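Local coordinates for protein ATP-dependent 6-phosphofructokinase subunit beta (PDB 3O8O) that catalyses the ATP-dependent phosphorylation of fructose 6-phosphate to fructose 1,6-bisphosphate, the first committed step of glycolysis, as an allosterically regulated enzyme, at residues R199-L204 against S362-E367; V466-A471 against L500-R505; A585-V590 against E605-S610. All coordinates share one frame; numbering follows the deposited sequence.

In the fold
The three contacts follow one another along the chain, and none is nested in another. Their centres lie about 41 to 43 Å apart, and none touches another. Interaction 1 belongs to the N-terminal catalytic domain. Its segment 199-204 follows strand 191-196 of a four-stranded parallel sheet and reaches the fructose 6-phosphate pocket. Interactions 2 and 3 both lie in the C-terminal regulatory domain, but in different parts of it. Interaction 2 involves helix 494-504, which follows strand 487-492 of the regulatory domain's mixed sheet. Interaction 3 sits on edge strand 587-589 of a parallel sheet. Interactions 1 and 3 lie on opposite sides of the chain's centre. The set thus samples both the substrate-binding and the activator-binding halves of the subunit.

Interaction 1 (R199-L204 against S362-E367); sequences RNCGWL and SLRDTE. With F6P (6-O-phosphono-beta-D-fructofuranose), chain K.
R364 NH1 is the polar atom on which several groups converge. C201 SG lies over one face of the R364 guanidinium, offset toward the rim, with SG 3.6 Å from NH1. The carbonyl N200 O comes in at the guanidinium edge, 3.8 Å from R364 NH1, too far for a hydrogen bond. The charge has its real mate elsewhere: NH1 forms a salt bridge with E221, whose carboxylate also takes a weak hydrogen bond from G202 N. C201 SG stands anti to the backbone N (chi1 -172°). There it also accepts a hydrogen bond from W203 N, 3.4 Å from SG and fairly straight at 161°. G202 is the N-cap of the helix that W203 begins. The second side-chain meeting is between D365 and W203. D365 OD2 comes within 3.2 Å of W203 CD1, and the carboxylate stands almost upright to the indole, the planes 83° apart. On the far side of the 199-204 segment, R199 NH2 faces F6P O1 at 3.2 Å, with O1 in the guanidinium plane. R199 is part of the fructose 6-phosphate site, and R199 N is hydrogen-bonded to E254, which also binds the sugar. The contact joins the start of helix 203-212 to the link between helices 357-363 and 368-380. W203 packs on helix 167-187, edge-to-face with Y168.

Interaction 2 (V466-A471 against L500-R505); sequences VTPEEA and LHQLER
A pair of overlapping beta turns in the regulatory domain, leading toward helix 473-483, packs here on the C-terminal end of helix 494-504, with P468 and E469 meeting Q502. The turns are closed by E470 N to T467 O at 2.7 Å and by A471 N to P468 O at 2.9 Å. E470 OE2 also accepts a hydrogen bond from T467 N, which approaches from above the carboxylate plane. Q502 carries most of the contact from the helix. Its chain is extended beyond CG (chi2 179°), which carries the amide carbon CD out to the turn. The amide lies stacked against the carboxylate of E469, the planes 23° apart, and E469 CG is 3.4 Å from Q502 CD. Beside it, P468 CB touches L503 CD2 at 3.9 Å. Both P468 and L503 also pack on W433 of helix 432-439. T467 is about 7 Å from R465, side chain to side chain; R465 binds the activator fructose 2,6-bisphosphate. At the solvent-exposed side, E469 OE1 forms a salt bridge with R505 NH2, 3.0 Å apart.

Interaction 3 (A585-V590 against E605-S610); sequences AQVSYV and EYLAQS
Q586 sends CG anti to its backbone N and then bends at chi2 (58°), while Y606 CG is also anti to its backbone N (chi1 162°), and the two side chains meet tip to tip. The contact lies inside a beta-alpha-beta crossover made of strand 587-589, helix 597-614 and strand 622-627. Q586 stands just before the strand, and Y606 points from the helix toward it. The amide of Q586 comes up to the phenol end of Y606, its plane turned 68° from that of the ring. The model brings these groups improbably close, and the amide is probably turned over, so the exact bond remains doubtful. Beneath this polar end the packing is apolar. Q586 CG touches L607 CD1 at 3.7 Å, the two chains running past each other in opposite directions. V587 CG2 approaches L607 CD2 more loosely, at 4.4 Å. L607 also packs on I624 of the neighbouring strand 622-627, which ties the helix to the sheet. An alanine in place of Q586 would probably leave the Y606 hydroxyl without its amide neighbour and open a gap beside L607 CD1. S610, a known phosphorylation site that is unmodified here, gives Y606 O two donors, S610 N at 2.9 Å and S610 OG. The hydroxyl bond, S610 OG to Y606 O, is 2.8 Å long, and the same OG lies 3.8 Å above one face of the Y606 ring, offset toward its rim.

Interaction 1 (R199-L204 against S362-E367)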
ATOM      1  N   ARG B 199      30.948  19.048  42.139  1.00 81.28           N
ATOM      2  CA  ARG B 199      31.228  19.392  43.526  1.00 81.28           C
ATOM      3  C   ARG B 199      32.366  18.506  44.042  1.00 81.28           C
ATOM      4  O   ARG B 199      33.514  18.630  43.605  1.00 81.28           O
ATOM      5  CB  ARG B 199      29.975  19.171  44.364  1.00 62.04           C
ATOM      6  CG  ARG B 199      30.049  19.719  45.759  1.00 62.17           C
ATOM      7  CD  ARG B 199      28.707  19.539  46.471  1.00 61.06           C
ATOM      8  NE  ARG B 199      27.617  20.324  45.889  1.00 60.87           N
ATOM      9  CZ  ARG B 199      27.431  21.624  46.113  1.00 62.00           C
ATOM     10  NH1 ARG B 199      28.259  22.284  46.908  1.00 62.84           N
ATOM     11  NH2 ARG B 199      26.425  22.285  45.545  1.00 62.17           N
ATOM     12  N   ASN B 200      32.048  17.592  44.952  1.00 79.73           N
ATOM     13  CA  ASN B 200      33.078  16.723  45.515  1.00 79.73           C
ATOM     14  C   ASN B 200      33.013  15.307  44.997  1.00 79.73           C
ATOM     15  O   ASN B 200      33.733  14.432  45.476  1.00 79.73           O
ATOM     16  CB  ASN B 200      32.988  16.707  47.046  1.00 64.98           C
ATOM     17  CG  ASN B 200      33.229  18.090  47.669  1.00 64.98           C
ATOM     18  OD1 ASN B 200      34.262  18.726  47.426  1.00 64.98           O
ATOM     19  ND2 ASN B 200      32.276  18.555  48.476  1.00 64.98           N
ATOM     20  N   CYS B 201      32.139  15.081  44.024  1.00 77.09           N
ATOM     21  CA  CYS B 201      31.988  13.762  43.430  1.00 76.62           C
ATOM     22  C   CYS B 201      32.679  13.755  42.092  1.00 75.69           C
ATOM     23  O   CYS B 201      32.831  14.794  41.462  1.00 75.86           O
ATOM     24  CB  CYS B 201      30.525  13.426  43.245  1.00 81.28           C
ATOM     25  SG  CYS B 201      30.302  11.727  42.741  1.00 81.28           S
ATOM     26  N   GLY B 202      33.112  12.589  41.658  1.00 73.93           N
ATOM     27  CA  GLY B 202      33.805  12.515  40.387  1.00 73.93           C
ATOM     28  C   GLY B 202      33.080  11.642  39.386  1.00 73.93           C
ATOM     29  O   GLY B 202      33.640  11.257  38.352  1.00 73.93           O
ATOM     30  N   TRP B 203      31.822  11.332  39.693  1.00 79.34           N
ATOM     31  CA  TRP B 203      30.995  10.501  38.823  1.00 78.48           C
ATOM     32  C   TRP B 203      30.907  11.061  37.401  1.00 76.91           C
ATOM     33  O   TRP B 203      31.013  10.313  36.429  1.00 76.00           O
ATOM     34  CB  TRP B 203      29.584  10.369  39.395  1.00 75.23           C
ATOM     35  CG  TRP B 203      28.764   9.427  38.600  1.00 75.21           C
ATOM     36  CD1 TRP B 203      28.777   8.060  38.665  1.00 75.23           C
ATOM     37  CD2 TRP B 203      27.854   9.772  37.561  1.00 74.98           C
ATOM     38  NE1 TRP B 203      27.929   7.533  37.725  1.00 74.74           N
ATOM     39  CE2 TRP B 203      27.347   8.565  37.034  1.00 75.05           C
ATOM     40  CE3 TRP B 203      27.421  10.984  37.020  1.00 75.14           C
ATOM     41  CZ2 TRP B 203      26.419   8.537  35.993  1.00 75.20           C
ATOM     42  CZ3 TRP B 203      26.505  10.955  35.986  1.00 75.23           C
ATOM     43  CH2 TRP B 203      26.011   9.737  35.483  1.00 75.23           C
ATOM     44  N   LEU B 204      30.696  12.373  37.294  1.00 52.12           N
ATOM     45  CA  LEU B 204      30.618  13.051  36.008  1.00 50.75           C
ATOM     46  C   LEU B 204      31.932  13.024  35.236  1.00 50.84           C
ATOM     47  O   LEU B 204      31.940  12.731  34.032  1.00 51.07           O
ATOM     48  CB  LEU B 204      30.182  14.497  36.187  1.00 49.98           C
ATOM     49  CG  LEU B 204      28.696  14.716  36.470  1.00 49.79           C
ATOM     50  CD1 LEU B 204      28.456  16.186  36.801  1.00 49.64           C
ATOM     51  CD2 LEU B 204      27.858  14.297  35.271  1.00 49.37           C
ATOM     52  N   SER B 362      33.388   3.125  47.839  1.00 81.28           N
ATOM     53  CA  SER B 362      32.351   2.100  48.008  1.00 81.28           C
ATOM     54  C   SER B 362      30.982   2.730  48.259  1.00 81.28           C
ATOM     55  O   SER B 362      29.957   2.165  47.906  1.00 81.28           O
ATOM     56  CB  SER B 362      32.694   1.177  49.178  1.00 81.28           C
ATOM     57  OG  SER B 362      32.530   1.856  50.416  1.00 81.28           O
ATOM     58  N   LEU B 363      30.975   3.907  48.872  1.00 81.28           N
ATOM     59  CA  LEU B 363      29.732   4.607  49.175  1.00 81.28           C
ATOM     60  C   LEU B 363      29.050   5.215  47.947  1.00 81.28           C
ATOM     61  O   LEU B 363      27.901   5.662  48.035  1.00 81.28           O
ATOM     62  N   ARG B 364      29.759   5.245  46.815  1.00 81.28           N
ATOM     63  CA  ARG B 364      29.198   5.786  45.579  1.00 81.28           C
ATOM     64  C   ARG B 364      28.157   4.804  44.998  1.00 81.28           C
ATOM     65  O   ARG B 364      27.663   3.913  45.703  1.00 81.28           O
ATOM     66  CB  ARG B 364      30.307   6.041  44.560  1.00 51.90           C
ATOM     67  CG  ARG B 364      31.441   6.861  45.106  1.00 51.78           C
ATOM     68  CD  ARG B 364      31.452   8.315  44.642  1.00 51.72           C
ATOM     69  NE  ARG B 364      30.856   9.233  45.617  1.00 52.53           N
ATOM     70  CZ  ARG B 364      31.373  10.430  45.946  1.00 52.81           C
ATOM     71  NH1 ARG B 364      32.507  10.855  45.391  1.00 51.54           N
ATOM     72  NH2 ARG B 364      30.746  11.226  46.816  1.00 52.81           N
ATOM     73  N   ASP B 365      27.827   4.966  43.718  1.00 81.28           N
ATOM     74  CA  ASP B 365      26.830   4.111  43.078  1.00 81.28           C
ATOM     75  C   ASP B 365      27.301   2.692  42.774  1.00 81.28           C
ATOM     76  O   ASP B 365      28.476   2.447  42.498  1.00 81.28           O
ATOM     77  CB  ASP B 365      26.331   4.775  41.799  1.00 81.28           C
ATOM     78  CG  ASP B 365      27.455   5.097  40.845  1.00 81.19           C
ATOM     79  OD1 ASP B 365      27.603   4.373  39.824  1.00 80.99           O
ATOM     80  OD2 ASP B 365      28.191   6.072  41.134  1.00 80.18           O
ATOM     81  N   THR B 366      26.335   1.777  42.814  1.00 75.14           N
ATOM     82  CA  THR B 366      26.531   0.349  42.580  1.00 75.14           C
ATOM     83  C   THR B 366      27.574  -0.036  41.533  1.00 75.14           C
ATOM     84  O   THR B 366      28.069  -1.160  41.550  1.00 75.14           O
ATOM     85  CB  THR B 366      25.167  -0.331  42.228  1.00 81.28           C
ATOM     86  OG1 THR B 366      25.331  -1.756  42.133  1.00 81.28           O
ATOM     87  CG2 THR B 366      24.619   0.226  40.899  1.00 81.28           C
ATOM     88  N   GLU B 367      27.921   0.868  40.621  1.00 79.07           N
ATOM     89  CA  GLU B 367      28.923   0.509  39.618  1.00 79.07           C
ATOM     90  C   GLU B 367      30.036   1.531  39.394  1.00 79.07           C
ATOM     91  O   GLU B 367      30.714   1.510  38.371  1.00 79.07           O
ATOM     92  CB  GLU B 367      28.241   0.158  38.286  1.00 81.28           C
ATOM     93  CG  GLU B 367      27.212   1.149  37.760  1.00 81.28           C
ATOM     94  CD  GLU B 367      26.742   0.763  36.364  1.00 81.28           C
ATOM     95  OE1 GLU B 367      26.168  -0.345  36.214  1.00 81.28           O
ATOM     96  OE2 GLU B 367      26.963   1.557  35.416  1.00 81.28           O
TER
HETATM   97  O1  F6P K 980      24.476  21.491  43.149  1.00 77.94           O
HETATM   98  C1  F6P K 980      25.832  21.108  42.925  1.00 79.75           C
HETATM   99  C2  F6P K 980      26.449  22.016  41.860  1.00 80.00           C
HETATM  100  O2  F6P K 980      25.759  21.918  40.621  1.00 80.73           O
HETATM  101  C3  F6P K 980      27.917  21.681  41.603  1.00 80.12           C
HETATM  102  O3  F6P K 980      28.078  20.700  40.572  1.00 79.05           O
HETATM  103  C4  F6P K 980      28.494  23.096  41.290  1.00 80.33           C
HETATM  104  O4  F6P K 980      29.904  23.177  41.525  1.00 80.62           O
HETATM  105  C5  F6P K 980      27.636  23.995  42.232  1.00 80.12           C
HETATM  106  O5  F6P K 980      26.360  23.358  42.257  1.00 80.52           O
HETATM  107  C6  F6P K 980      27.356  25.369  41.671  1.00 80.11           C
HETATM  108  O6  F6P K 980      26.562  26.026  42.660  1.00 81.26           O
HETATM  109  P   F6P K 980      26.118  27.478  42.129  1.00 82.32           P
HETATM  110  O1P F6P K 980      25.258  27.294  40.933  1.00 82.32           O
HETATM  111  O2P F6P K 980      25.253  28.217  43.268  1.00 81.74           O
HETATM  112  O3P F6P K 980      27.415  28.367  41.713  1.00 81.43           O

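Interaction 2 (V466-A471 against L500-R505)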
ATOM      1  N   VAL B 466      22.849 -11.015   7.470  1.00 46.80           N
ATOM      2  CA  VAL B 466      23.105 -12.372   6.992  1.00 45.14           C
ATOM      3  C   VAL B 466      23.494 -13.273   8.139  1.00 47.66           C
ATOM      4  O   VAL B 466      24.357 -12.913   8.936  1.00 46.21           O
ATOM      5  CB  VAL B 466      24.248 -12.431   5.974  1.00 25.83           C
ATOM      6  CG1 VAL B 466      24.214 -13.782   5.290  1.00 24.09           C
ATOM      7  CG2 VAL B 466      24.136 -11.297   4.954  1.00 23.70           C
ATOM      8  N   THR B 467      22.849 -14.431   8.229  1.00 50.08           N
ATOM      9  CA  THR B 467      23.163 -15.391   9.274  1.00 55.05           C
ATOM     10  C   THR B 467      24.263 -16.349   8.799  1.00 59.81           C
ATOM     11  O   THR B 467      24.429 -16.573   7.590  1.00 60.60           O
ATOM     12  CB  THR B 467      21.956 -16.234   9.663  1.00 48.03           C
ATOM     13  OG1 THR B 467      21.461 -16.922   8.512  1.00 46.40           O
ATOM     14  CG2 THR B 467      20.884 -15.372  10.263  1.00 48.04           C
ATOM     15  N   PRO B 468      25.019 -16.946   9.744  1.00 80.60           N
ATOM     16  CA  PRO B 468      26.087 -17.859   9.348  1.00 80.60           C
ATOM     17  C   PRO B 468      25.670 -18.868   8.300  1.00 80.60           C
ATOM     18  O   PRO B 468      26.366 -19.056   7.310  1.00 80.60           O
ATOM     19  CB  PRO B 468      26.489 -18.500  10.671  1.00 53.97           C
ATOM     20  CG  PRO B 468      26.323 -17.373  11.617  1.00 53.60           C
ATOM     21  CD  PRO B 468      24.951 -16.855  11.211  1.00 53.84           C
ATOM     22  N   GLU B 469      24.523 -19.500   8.499  1.00 62.42           N
ATOM     23  CA  GLU B 469      24.070 -20.502   7.549  1.00 64.60           C
ATOM     24  C   GLU B 469      23.872 -19.930   6.160  1.00 65.30           C
ATOM     25  O   GLU B 469      24.034 -20.626   5.160  1.00 66.18           O
ATOM     26  CB  GLU B 469      22.777 -21.141   8.028  1.00 81.20           C
ATOM     27  CG  GLU B 469      22.924 -21.883   9.329  1.00 81.20           C
ATOM     28  CD  GLU B 469      21.685 -22.664   9.675  1.00 81.20           C
ATOM     29  OE1 GLU B 469      21.615 -23.204  10.810  1.00 81.20           O
ATOM     30  OE2 GLU B 469      20.784 -22.735   8.801  1.00 81.20           O
ATOM     31  N   GLU B 470      23.531 -18.655   6.092  1.00 57.45           N
ATOM     32  CA  GLU B 470      23.322 -18.045   4.806  1.00 57.77           C
ATOM     33  C   GLU B 470      24.619 -17.752   4.101  1.00 57.48           C
ATOM     34  O   GLU B 470      24.646 -17.658   2.882  1.00 57.51           O
ATOM     35  CB  GLU B 470      22.525 -16.765   4.957  1.00 81.18           C
ATOM     36  CG  GLU B 470      21.096 -16.993   5.375  1.00 81.18           C
ATOM     37  CD  GLU B 470      20.442 -15.724   5.883  1.00 81.18           C
ATOM     38  OE1 GLU B 470      19.226 -15.760   6.143  1.00 81.18           O
ATOM     39  OE2 GLU B 470      21.140 -14.694   6.033  1.00 81.18           O
ATOM     40  N   ALA B 471      25.703 -17.625   4.850  1.00 78.55           N
ATOM     41  CA  ALA B 471      26.990 -17.314   4.244  1.00 78.55           C
ATOM     42  C   ALA B 471      27.895 -18.526   4.085  1.00 78.55           C
ATOM     43  O   ALA B 471      29.065 -18.378   3.736  1.00 78.55           O
ATOM     44  CB  ALA B 471      27.702 -16.246   5.071  1.00 51.66           C
ATOM     45  N   LEU B 500      24.726 -16.656  17.099  1.00 55.21           N
ATOM     46  CA  LEU B 500      25.218 -17.375  18.264  1.00 54.67           C
ATOM     47  C   LEU B 500      24.609 -18.754  18.242  1.00 55.62           C
ATOM     48  O   LEU B 500      25.313 -19.761  18.196  1.00 55.76           O
ATOM     49  CB  LEU B 500      24.767 -16.691  19.546  1.00 67.59           C
ATOM     50  CG  LEU B 500      25.238 -17.393  20.813  1.00 67.31           C
ATOM     51  CD1 LEU B 500      26.749 -17.368  20.818  1.00 69.34           C
ATOM     52  CD2 LEU B 500      24.710 -16.710  22.039  1.00 66.55           C
ATOM     53  N   HIS B 501      23.283 -18.787  18.266  1.00 48.04           N
ATOM     54  CA  HIS B 501      22.571 -20.044  18.255  1.00 48.86           C
ATOM     55  C   HIS B 501      23.048 -20.974  17.168  1.00 50.20           C
ATOM     56  O   HIS B 501      23.301 -22.136  17.430  1.00 50.66           O
ATOM     57  CB  HIS B 501      21.088 -19.810  18.100  1.00 59.09           C
ATOM     58  CG  HIS B 501      20.347 -21.022  17.663  1.00 58.17           C
ATOM     59  ND1 HIS B 501      20.093 -21.292  16.338  1.00 58.04           N
ATOM     60  CD2 HIS B 501      19.834 -22.056  18.366  1.00 58.00           C
ATOM     61  CE1 HIS B 501      19.449 -22.443  16.243  1.00 57.79           C
ATOM     62  NE2 HIS B 501      19.281 -22.927  17.460  1.00 57.62           N
ATOM     63  N   GLN B 502      23.171 -20.479  15.948  1.00 78.46           N
ATOM     64  CA  GLN B 502      23.627 -21.335  14.866  1.00 80.17           C
ATOM     65  C   GLN B 502      25.045 -21.867  15.096  1.00 81.07           C
ATOM     66  O   GLN B 502      25.276 -23.087  15.074  1.00 81.28           O
ATOM     67  CB  GLN B 502      23.551 -20.586  13.532  1.00 67.72           C
ATOM     68  CG  GLN B 502      22.130 -20.422  13.007  1.00 67.36           C
ATOM     69  CD  GLN B 502      22.067 -19.651  11.699  1.00 68.08           C
ATOM     70  OE1 GLN B 502      20.986 -19.393  11.181  1.00 68.45           O
ATOM     71  NE2 GLN B 502      23.225 -19.275  11.161  1.00 66.97           N
ATOM     72  N   LEU B 503      25.994 -20.964  15.326  1.00 61.55           N
ATOM     73  CA  LEU B 503      27.365 -21.406  15.542  1.00 61.64           C
ATOM     74  C   LEU B 503      27.439 -22.481  16.617  1.00 61.89           C
ATOM     75  O   LEU B 503      28.112 -23.484  16.435  1.00 61.24           O
ATOM     76  CB  LEU B 503      28.272 -20.234  15.923  1.00 54.63           C
ATOM     77  CG  LEU B 503      28.446 -19.142  14.866  1.00 53.95           C
ATOM     78  CD1 LEU B 503      29.570 -18.218  15.292  1.00 54.35           C
ATOM     79  CD2 LEU B 503      28.770 -19.745  13.527  1.00 52.58           C
ATOM     80  N   GLU B 504      26.729 -22.278  17.727  1.00 80.72           N
ATOM     81  CA  GLU B 504      26.749 -23.237  18.829  1.00 81.28           C
ATOM     82  C   GLU B 504      26.225 -24.606  18.445  1.00 81.28           C
ATOM     83  O   GLU B 504      26.859 -25.608  18.757  1.00 81.28           O
ATOM     84  CB  GLU B 504      25.963 -22.712  20.040  1.00 62.71           C
ATOM     85  CG  GLU B 504      25.977 -23.647  21.254  1.00 62.60           C
ATOM     86  CD  GLU B 504      25.015 -24.842  21.128  1.00 64.00           C
ATOM     87  OE1 GLU B 504      25.133 -25.802  21.922  1.00 64.12           O
ATOM     88  OE2 GLU B 504      24.131 -24.828  20.247  1.00 65.24           O
ATOM     89  N   ARG B 505      25.074 -24.689  17.784  1.00 71.38           N
ATOM     90  CA  ARG B 505      24.614 -26.021  17.452  1.00 71.07           C
ATOM     91  C   ARG B 505      25.316 -26.510  16.202  1.00 70.81           C
ATOM     92  O   ARG B 505      24.940 -27.507  15.593  1.00 70.97           O
ATOM     93  CB  ARG B 505      23.071 -26.119  17.386  1.00 81.28           C
ATOM     94  CG  ARG B 505      22.308 -25.594  16.219  1.00 81.28           C
ATOM     95  CD  ARG B 505      22.350 -26.426  14.968  1.00 81.28           C
ATOM     96  NE  ARG B 505      21.021 -26.467  14.394  1.00 81.28           N
ATOM     97  CZ  ARG B 505      20.353 -25.502  13.757  1.00 81.28           C
ATOM     98  NH1 ARG B 505      19.134 -25.799  13.345  1.00 81.28           N
ATOM     99  NH2 ARG B 505      20.856 -24.295  13.491  1.00 81.28           N
TER

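Interaction 3 (A585-V590 against E605-S610)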
ATOM      1  N   ALA B 585       3.047  11.234  25.915  1.00 42.30           N
ATOM      2  CA  ALA B 585       2.143  10.925  24.816  1.00 42.76           C
ATOM      3  C   ALA B 585       0.782  10.583  25.401  1.00 42.70           C
ATOM      4  O   ALA B 585       0.678   9.918  26.421  1.00 42.32           O
ATOM      5  CB  ALA B 585       2.678   9.750  23.990  1.00 50.52           C
ATOM      6  N   GLN B 586      -0.255  11.051  24.739  1.00 46.58           N
ATOM      7  CA  GLN B 586      -1.599  10.820  25.188  1.00 47.57           C
ATOM      8  C   GLN B 586      -1.927   9.361  24.963  1.00 47.48           C
ATOM      9  O   GLN B 586      -2.377   8.654  25.869  1.00 46.89           O
ATOM     10  CB  GLN B 586      -2.544  11.722  24.404  1.00 66.39           C
ATOM     11  CG  GLN B 586      -3.993  11.606  24.806  1.00 69.23           C
ATOM     12  CD  GLN B 586      -4.214  11.904  26.273  1.00 69.72           C
ATOM     13  OE1 GLN B 586      -3.965  11.062  27.146  1.00 68.50           O
ATOM     14  NE2 GLN B 586      -4.685  13.113  26.554  1.00 70.18           N
ATOM     15  N   VAL B 587      -1.686   8.904  23.745  1.00 74.19           N
ATOM     16  CA  VAL B 587      -1.949   7.519  23.399  1.00 74.61           C
ATOM     17  C   VAL B 587      -0.687   6.885  22.838  1.00 74.76           C
ATOM     18  O   VAL B 587       0.176   7.579  22.312  1.00 76.41           O
ATOM     19  CB  VAL B 587      -3.027   7.418  22.316  1.00 58.97           C
ATOM     20  CG1 VAL B 587      -3.463   5.962  22.151  1.00 58.69           C
ATOM     21  CG2 VAL B 587      -4.186   8.306  22.665  1.00 58.11           C
ATOM     22  N   SER B 588      -0.576   5.572  22.982  1.00 40.52           N
ATOM     23  CA  SER B 588       0.537   4.835  22.427  1.00 40.40           C
ATOM     24  C   SER B 588       0.047   3.410  22.072  1.00 40.49           C
ATOM     25  O   SER B 588      -0.574   2.714  22.889  1.00 40.32           O
ATOM     26  CB  SER B 588       1.686   4.797  23.416  1.00 42.14           C
ATOM     27  OG  SER B 588       1.476   3.796  24.386  1.00 43.22           O
ATOM     28  N   TYR B 589       0.289   2.990  20.837  1.00 44.84           N
ATOM     29  CA  TYR B 589      -0.131   1.671  20.407  1.00 45.10           C
ATOM     30  C   TYR B 589       1.108   0.790  20.222  1.00 45.74           C
ATOM     31  O   TYR B 589       2.082   1.222  19.598  1.00 47.16           O
ATOM     32  CB  TYR B 589      -0.907   1.777  19.091  1.00 46.89           C
ATOM     33  CG  TYR B 589      -2.221   2.505  19.205  1.00 46.77           C
ATOM     34  CD1 TYR B 589      -2.542   3.536  18.331  1.00 46.54           C
ATOM     35  CD2 TYR B 589      -3.136   2.177  20.193  1.00 45.89           C
ATOM     36  CE1 TYR B 589      -3.754   4.224  18.449  1.00 46.17           C
ATOM     37  CE2 TYR B 589      -4.339   2.852  20.320  1.00 45.71           C
ATOM     38  CZ  TYR B 589      -4.645   3.874  19.447  1.00 46.21           C
ATOM     39  OH  TYR B 589      -5.848   4.541  19.548  1.00 46.91           O
ATOM     40  N   VAL B 590       1.070  -0.436  20.754  1.00 40.97           N
ATOM     41  CA  VAL B 590       2.204  -1.348  20.648  1.00 39.39           C
ATOM     42  C   VAL B 590       1.884  -2.681  20.020  1.00 39.09           C
ATOM     43  O   VAL B 590       0.750  -3.126  20.044  1.00 37.21           O
ATOM     44  CB  VAL B 590       2.814  -1.583  21.995  1.00 22.48           C
ATOM     45  CG1 VAL B 590       3.575  -0.321  22.417  1.00 22.53           C
ATOM     46  CG2 VAL B 590       1.721  -1.937  23.003  1.00 21.61           C
ATOM     47  N   GLU B 605     -12.616   9.615  21.017  1.00 49.63           N
ATOM     48  CA  GLU B 605     -13.555  10.446  21.764  1.00 51.32           C
ATOM     49  C   GLU B 605     -12.837  11.206  22.854  1.00 51.48           C
ATOM     50  O   GLU B 605     -13.020  12.417  23.003  1.00 51.23           O
ATOM     51  CB  GLU B 605     -14.684   9.620  22.365  1.00 79.81           C
ATOM     52  CG  GLU B 605     -15.914   9.614  21.473  1.00 81.28           C
ATOM     53  CD  GLU B 605     -16.296  11.023  21.006  1.00 81.28           C
ATOM     54  OE1 GLU B 605     -16.548  11.880  21.895  1.00 80.38           O
ATOM     55  OE2 GLU B 605     -16.336  11.259  19.762  1.00 80.55           O
ATOM     56  N   TYR B 606     -12.021  10.483  23.614  1.00 38.82           N
ATOM     57  CA  TYR B 606     -11.235  11.070  24.692  1.00 39.49           C
ATOM     58  C   TYR B 606     -10.421  12.230  24.118  1.00 37.87           C
ATOM     59  O   TYR B 606     -10.410  13.333  24.647  1.00 36.49           O
ATOM     60  CB  TYR B 606     -10.317   9.986  25.265  1.00 81.28           C
ATOM     61  CG  TYR B 606      -9.148  10.476  26.092  1.00 81.28           C
ATOM     62  CD1 TYR B 606      -9.338  11.337  27.171  1.00 81.28           C
ATOM     63  CD2 TYR B 606      -7.853  10.023  25.826  1.00 81.28           C
ATOM     64  CE1 TYR B 606      -8.269  11.731  27.971  1.00 81.28           C
ATOM     65  CE2 TYR B 606      -6.787  10.403  26.612  1.00 81.28           C
ATOM     66  CZ  TYR B 606      -6.994  11.256  27.686  1.00 81.28           C
ATOM     67  OH  TYR B 606      -5.920  11.619  28.479  1.00 81.28           O
ATOM     68  N   LEU B 607      -9.744  11.972  23.015  1.00 40.90           N
ATOM     69  CA  LEU B 607      -8.958  13.007  22.385  1.00 41.00           C
ATOM     70  C   LEU B 607      -9.895  14.166  22.067  1.00 41.48           C
ATOM     71  O   LEU B 607      -9.618  15.325  22.375  1.00 41.00           O
ATOM     72  CB  LEU B 607      -8.342  12.452  21.099  1.00 48.91           C
ATOM     73  CG  LEU B 607      -6.860  12.584  20.774  1.00 47.40           C
ATOM     74  CD1 LEU B 607      -6.028  12.955  21.980  1.00 47.56           C
ATOM     75  CD2 LEU B 607      -6.430  11.259  20.207  1.00 47.57           C
ATOM     76  N   ALA B 608     -11.019  13.828  21.451  1.00 67.54           N
ATOM     77  CA  ALA B 608     -12.030  14.802  21.068  1.00 67.75           C
ATOM     78  C   ALA B 608     -12.361  15.751  22.202  1.00 67.54           C
ATOM     79  O   ALA B 608     -12.279  16.960  22.038  1.00 67.82           O
ATOM     80  CB  ALA B 608     -13.274  14.088  20.628  1.00 78.58           C
ATOM     81  N   GLN B 609     -12.744  15.200  23.347  1.00 66.54           N
ATOM     82  CA  GLN B 609     -13.074  16.030  24.486  1.00 66.54           C
ATOM     83  C   GLN B 609     -11.871  16.835  24.924  1.00 66.21           C
ATOM     84  O   GLN B 609     -12.008  18.017  25.246  1.00 68.18           O
ATOM     85  CB  GLN B 609     -13.582  15.174  25.633  1.00 77.75           C
ATOM     86  CG  GLN B 609     -15.045  14.807  25.491  1.00 79.97           C
ATOM     87  CD  GLN B 609     -15.424  13.585  26.315  1.00 80.98           C
ATOM     88  OE1 GLN B 609     -15.157  13.530  27.521  1.00 81.18           O
ATOM     89  NE2 GLN B 609     -16.053  12.591  25.666  1.00 80.73           N
ATOM     90  N   SER B 610     -10.688  16.218  24.912  1.00 48.85           N
ATOM     91  CA  SER B 610      -9.476  16.916  25.337  1.00 46.63           C
ATOM     92  C   SER B 610      -9.421  18.276  24.676  1.00 44.64           C
ATOM     93  O   SER B 610      -9.349  19.312  25.338  1.00 44.38           O
ATOM     94  CB  SER B 610      -8.235  16.105  24.977  1.00 79.32           C
ATOM     95  OG  SER B 610      -8.233  14.856  25.655  1.00 81.28           O
TER